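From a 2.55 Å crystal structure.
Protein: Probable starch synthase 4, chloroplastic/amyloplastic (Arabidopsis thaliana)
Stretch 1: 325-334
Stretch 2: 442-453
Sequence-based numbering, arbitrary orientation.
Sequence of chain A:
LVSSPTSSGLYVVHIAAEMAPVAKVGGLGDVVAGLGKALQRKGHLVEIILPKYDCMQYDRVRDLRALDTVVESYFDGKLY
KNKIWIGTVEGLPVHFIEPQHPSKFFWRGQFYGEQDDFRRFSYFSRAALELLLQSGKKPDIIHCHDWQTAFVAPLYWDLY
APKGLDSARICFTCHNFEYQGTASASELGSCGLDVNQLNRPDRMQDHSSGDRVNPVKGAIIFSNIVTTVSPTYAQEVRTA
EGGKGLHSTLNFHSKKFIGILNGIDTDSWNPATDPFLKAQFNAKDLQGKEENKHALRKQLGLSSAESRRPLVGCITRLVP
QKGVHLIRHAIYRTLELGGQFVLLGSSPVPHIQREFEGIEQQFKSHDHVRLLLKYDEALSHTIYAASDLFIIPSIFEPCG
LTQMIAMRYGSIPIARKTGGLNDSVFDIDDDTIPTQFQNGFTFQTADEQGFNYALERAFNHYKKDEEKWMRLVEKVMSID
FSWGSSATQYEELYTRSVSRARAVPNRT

Stretch 1 325-334: HLIRHAIYRT
Stretch 2 442-453: TFQTADEQGFNY

What fills the apolar centre of this contact? L326, buried on helix 325-334, sets its side chain (chi1 -65°, m; chi2 173°, t) into the bend where stretch 2 passes from strand 442-443 through a loop into helix 448-453. Its CD1 lies 4.3 Å from CZ of F443, at the edge of that ring (chi1 63°, p), and 4.5 Å from CB of A446. Its CD2 reaches C of D447 at 3.6 Å and CB of F451 at 4.3 Å. One turn on, CB of A330 sits 3.5 Å from CZ of F451, whose CA-to-CB bond points toward helix 325-334 (chi1 180°, t; chi2 86°).

How are the two backbones placed to allow this? The helices run in broadly the same sense, their N-to-C directions 49° apart (signed crossing angle -49°) and their axes 10.5 Å apart at closest approach. CA of L326 lies 6.7 Å from CA of E448, and CA of R333 lies 7.7 Å from CA of N452, so the register runs the same way along both helices, seven residues on the first against four on the second. Helix phi/psi values stay near -60/-45. Before helix 448-453 the backbone is extended at F443 (-147/156), then takes -88/-65 at Q444, -79/140 at T445, -83/59 at A446 and -140/172 at D447. D447 (chi1 63°, p) caps the helix: its OD1 accepts from N of G450 at 2.9 Å.

What holds H329 between the apolar centre and the polar edge? With chi1 173° (t) and chi2 65°, its ring has F451 and N452 near its plane and E448 over one face. CD2 of H329 is 4.0 Å from CD2 of F451, while NE2 of H329 donates to OD1 of N452 (chi1 -74°, m; chi2 -4°) in a short hydrogen bond of 2.6 Å, with an angle of 161° at the hydrogen. Over the face, CG of E448 stands 3.8 Å from the ring centroid and 12° off its normal, a CH-pi contact. ND1 of H329 and OE1 of E448 are 3.5 Å apart, but the angle is too poor for a hydrogen bond.

Where does the contact end? E448 (chi1 -63°, m; chi2 -175°, t; chi3 -1°) marks one margin, where a water donates to its OE2 at 2.8 Å and weakly to O of H325 at 3.4 Å, bridging the stretches. Farther along, R333 (chi1 -170°, t; chi2 57°, p; chi3 162°, t) brings CG to 3.6 Å from OD1 of N452, and ND2 of N452 lies over one face of its guanidinium.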

# COMPACT_ATOMS: atom_id res chain seq x y z
N HIS A 325 17.18 -8.53 7.23
CA HIS A 325 18.10 -9.40 7.95
C HIS A 325 17.33 -10.56 8.60
O HIS A 325 17.84 -11.69 8.59
CB HIS A 325 18.96 -8.63 8.99
CG HIS A 325 19.92 -7.66 8.36
ND1 HIS A 325 20.87 -8.04 7.44
CD2 HIS A 325 20.05 -6.31 8.51
CE1 HIS A 325 21.54 -6.97 7.04
NE2 HIS A 325 21.07 -5.91 7.68
N LEU A 326 16.15 -10.26 9.13
CA LEU A 326 15.25 -11.28 9.67
C LEU A 326 14.67 -12.20 8.61
O LEU A 326 14.49 -13.38 8.86
CB LEU A 326 14.12 -10.66 10.50
CG LEU A 326 14.61 -9.95 11.76
CD1 LEU A 326 13.46 -9.24 12.42
CD2 LEU A 326 15.31 -10.96 12.71
N ILE A 327 14.38 -11.67 7.43
CA ILE A 327 13.92 -12.49 6.33
C ILE A 327 15.03 -13.46 5.91
O ILE A 327 14.79 -14.66 5.76
CB ILE A 327 13.47 -11.65 5.13
CG1 ILE A 327 12.19 -10.89 5.52
CG2 ILE A 327 13.17 -12.53 3.94
CD1 ILE A 327 11.77 -9.80 4.56
N ARG A 328 16.24 -12.93 5.72
CA ARG A 328 17.41 -13.76 5.48
C ARG A 328 17.55 -14.88 6.52
O ARG A 328 17.71 -16.04 6.13
CB ARG A 328 18.66 -12.91 5.49
CG ARG A 328 19.93 -13.67 5.15
CD ARG A 328 21.18 -12.93 5.52
NE ARG A 328 22.27 -13.35 4.64
CZ ARG A 328 23.03 -14.45 4.82
NH1 ARG A 328 24.01 -14.72 3.94
NH2 ARG A 328 22.83 -15.28 5.84
N HIS A 329 17.47 -14.54 7.80
CA HIS A 329 17.58 -15.52 8.87
C HIS A 329 16.50 -16.57 8.79
O HIS A 329 16.76 -17.75 8.98
CB HIS A 329 17.53 -14.87 10.26
CG HIS A 329 17.47 -15.85 11.38
ND1 HIS A 329 18.49 -16.73 11.66
CD2 HIS A 329 16.49 -16.12 12.29
CE1 HIS A 329 18.16 -17.48 12.70
NE2 HIS A 329 16.95 -17.13 13.10
N ALA A 330 15.29 -16.14 8.50
CA ALA A 330 14.13 -17.03 8.44
C ALA A 330 14.26 -18.11 7.37
O ALA A 330 13.71 -19.18 7.54
CB ALA A 330 12.86 -16.22 8.18
N ILE A 331 14.97 -17.81 6.28
CA ILE A 331 15.18 -18.79 5.26
C ILE A 331 15.92 -19.99 5.87
O ILE A 331 15.45 -21.13 5.77
CB ILE A 331 15.96 -18.24 4.06
CG1 ILE A 331 15.11 -17.25 3.27
CG2 ILE A 331 16.40 -19.36 3.11
CD1 ILE A 331 15.91 -16.34 2.35
N TYR A 332 17.04 -19.71 6.51
CA TYR A 332 17.87 -20.77 7.09
C TYR A 332 17.23 -21.45 8.28
O TYR A 332 17.36 -22.65 8.44
CB TYR A 332 19.28 -20.24 7.46
CG TYR A 332 20.05 -19.76 6.27
CD1 TYR A 332 20.75 -20.64 5.50
CD2 TYR A 332 20.02 -18.40 5.88
CE1 TYR A 332 21.46 -20.20 4.39
CE2 TYR A 332 20.73 -17.94 4.78
CZ TYR A 332 21.45 -18.85 4.03
OH TYR A 332 22.18 -18.46 2.93
N ARG A 333 16.52 -20.69 9.09
CA ARG A 333 15.90 -21.26 10.27
C ARG A 333 14.76 -22.22 9.89
O ARG A 333 14.60 -23.30 10.50
CB ARG A 333 15.39 -20.15 11.19
CG ARG A 333 14.95 -20.64 12.56
CD ARG A 333 16.09 -21.38 13.25
NE ARG A 333 15.86 -21.50 14.68
CZ ARG A 333 16.73 -21.99 15.55
NH1 ARG A 333 17.91 -22.43 15.14
NH2 ARG A 333 16.43 -22.01 16.83
N THR A 334 13.97 -21.80 8.92
CA THR A 334 12.89 -22.59 8.39
C THR A 334 13.42 -23.93 7.92
O THR A 334 12.84 -24.97 8.22
CB THR A 334 12.19 -21.87 7.24
OG1 THR A 334 11.49 -20.73 7.73
CG2 THR A 334 11.21 -22.79 6.54
N THR A 442 3.24 -13.69 16.97
CA THR A 442 3.95 -12.42 16.99
C THR A 442 5.21 -12.46 17.83
O THR A 442 5.41 -13.35 18.60
CB THR A 442 3.04 -11.25 17.47
OG1 THR A 442 2.69 -11.37 18.86
CG2 THR A 442 1.76 -11.15 16.63
N PHE A 443 6.06 -11.47 17.65
CA PHE A 443 7.21 -11.25 18.54
C PHE A 443 7.50 -9.75 18.66
O PHE A 443 7.15 -8.97 17.77
CB PHE A 443 8.45 -12.02 18.05
CG PHE A 443 8.95 -11.61 16.70
CD1 PHE A 443 8.35 -12.06 15.54
CD2 PHE A 443 10.04 -10.77 16.60
CE1 PHE A 443 8.84 -11.69 14.30
CE2 PHE A 443 10.54 -10.36 15.35
CZ PHE A 443 9.93 -10.82 14.21
N GLN A 444 8.15 -9.37 19.75
CA GLN A 444 8.41 -7.98 20.04
C GLN A 444 9.73 -7.49 19.41
O GLN A 444 9.72 -6.66 18.51
CB GLN A 444 8.37 -7.75 21.55
CG GLN A 444 8.25 -6.28 21.97
CD GLN A 444 6.97 -5.58 21.42
OE1 GLN A 444 5.86 -5.72 22.03
NE2 GLN A 444 7.09 -4.85 20.27
N THR A 445 10.84 -8.04 19.85
CA THR A 445 12.15 -7.50 19.53
C THR A 445 12.60 -7.89 18.13
O THR A 445 12.44 -9.05 17.76
CB THR A 445 13.21 -8.04 20.50
OG1 THR A 445 12.63 -8.21 21.80
CG2 THR A 445 14.42 -7.08 20.57
N ALA A 446 13.22 -6.96 17.41
CA ALA A 446 13.65 -7.17 16.04
C ALA A 446 15.01 -7.87 15.96
O ALA A 446 15.94 -7.34 15.40
CB ALA A 446 13.71 -5.84 15.34
N ASP A 447 15.11 -9.07 16.53
CA ASP A 447 16.34 -9.87 16.48
C ASP A 447 16.03 -11.37 16.26
O ASP A 447 14.85 -11.79 16.29
CB ASP A 447 17.21 -9.61 17.72
CG ASP A 447 16.54 -10.01 19.05
OD1 ASP A 447 15.51 -10.71 19.07
OD2 ASP A 447 17.07 -9.62 20.11
N GLU A 448 17.07 -12.17 16.04
CA GLU A 448 16.87 -13.57 15.70
C GLU A 448 16.24 -14.35 16.85
O GLU A 448 15.36 -15.17 16.66
CB GLU A 448 18.18 -14.21 15.27
CG GLU A 448 18.78 -13.60 14.01
CD GLU A 448 20.02 -14.32 13.52
OE1 GLU A 448 20.51 -15.35 14.15
OE2 GLU A 448 20.50 -13.82 12.47
N GLN A 449 16.65 -14.04 18.05
CA GLN A 449 16.09 -14.64 19.25
C GLN A 449 14.54 -14.46 19.29
O GLN A 449 13.81 -15.43 19.45
CB GLN A 449 16.75 -14.01 20.48
CG GLN A 449 16.92 -14.90 21.68
CD GLN A 449 16.31 -14.28 22.96
OE1 GLN A 449 17.03 -13.79 23.87
NE2 GLN A 449 14.98 -14.29 23.02
N GLY A 450 14.06 -13.23 19.12
CA GLY A 450 12.64 -12.96 19.16
C GLY A 450 11.90 -13.70 18.07
O GLY A 450 10.90 -14.38 18.33
N PHE A 451 12.42 -13.58 16.84
CA PHE A 451 11.82 -14.24 15.70
C PHE A 451 11.78 -15.76 15.89
O PHE A 451 10.75 -16.40 15.61
CB PHE A 451 12.55 -13.83 14.37
CG PHE A 451 11.99 -14.48 13.14
CD1 PHE A 451 10.91 -13.93 12.49
CD2 PHE A 451 12.49 -15.71 12.68
CE1 PHE A 451 10.32 -14.54 11.40
CE2 PHE A 451 11.91 -16.35 11.57
CZ PHE A 451 10.81 -15.74 10.93
N ASN A 452 12.90 -16.34 16.34
CA ASN A 452 13.01 -17.82 16.58
C ASN A 452 11.91 -18.39 17.45
O ASN A 452 11.34 -19.43 17.14
CB ASN A 452 14.36 -18.21 17.15
CG ASN A 452 15.50 -18.15 16.11
OD1 ASN A 452 15.29 -17.88 14.92
ND2 ASN A 452 16.72 -18.37 16.56
N TYR A 453 11.58 -17.71 18.54
CA TYR A 453 10.54 -18.19 19.45
C TYR A 453 9.17 -18.22 18.78
O TYR A 453 8.44 -19.20 18.94
CB TYR A 453 10.52 -17.38 20.75
CG TYR A 453 9.63 -17.97 21.84
CD1 TYR A 453 9.79 -19.32 22.24
CD2 TYR A 453 8.60 -17.20 22.45
CE1 TYR A 453 8.98 -19.86 23.22
CE2 TYR A 453 7.78 -17.74 23.42
CZ TYR A 453 7.98 -19.06 23.82
OH TYR A 453 7.19 -19.62 24.79
O HOH W 1 20.01 -11.41 11.23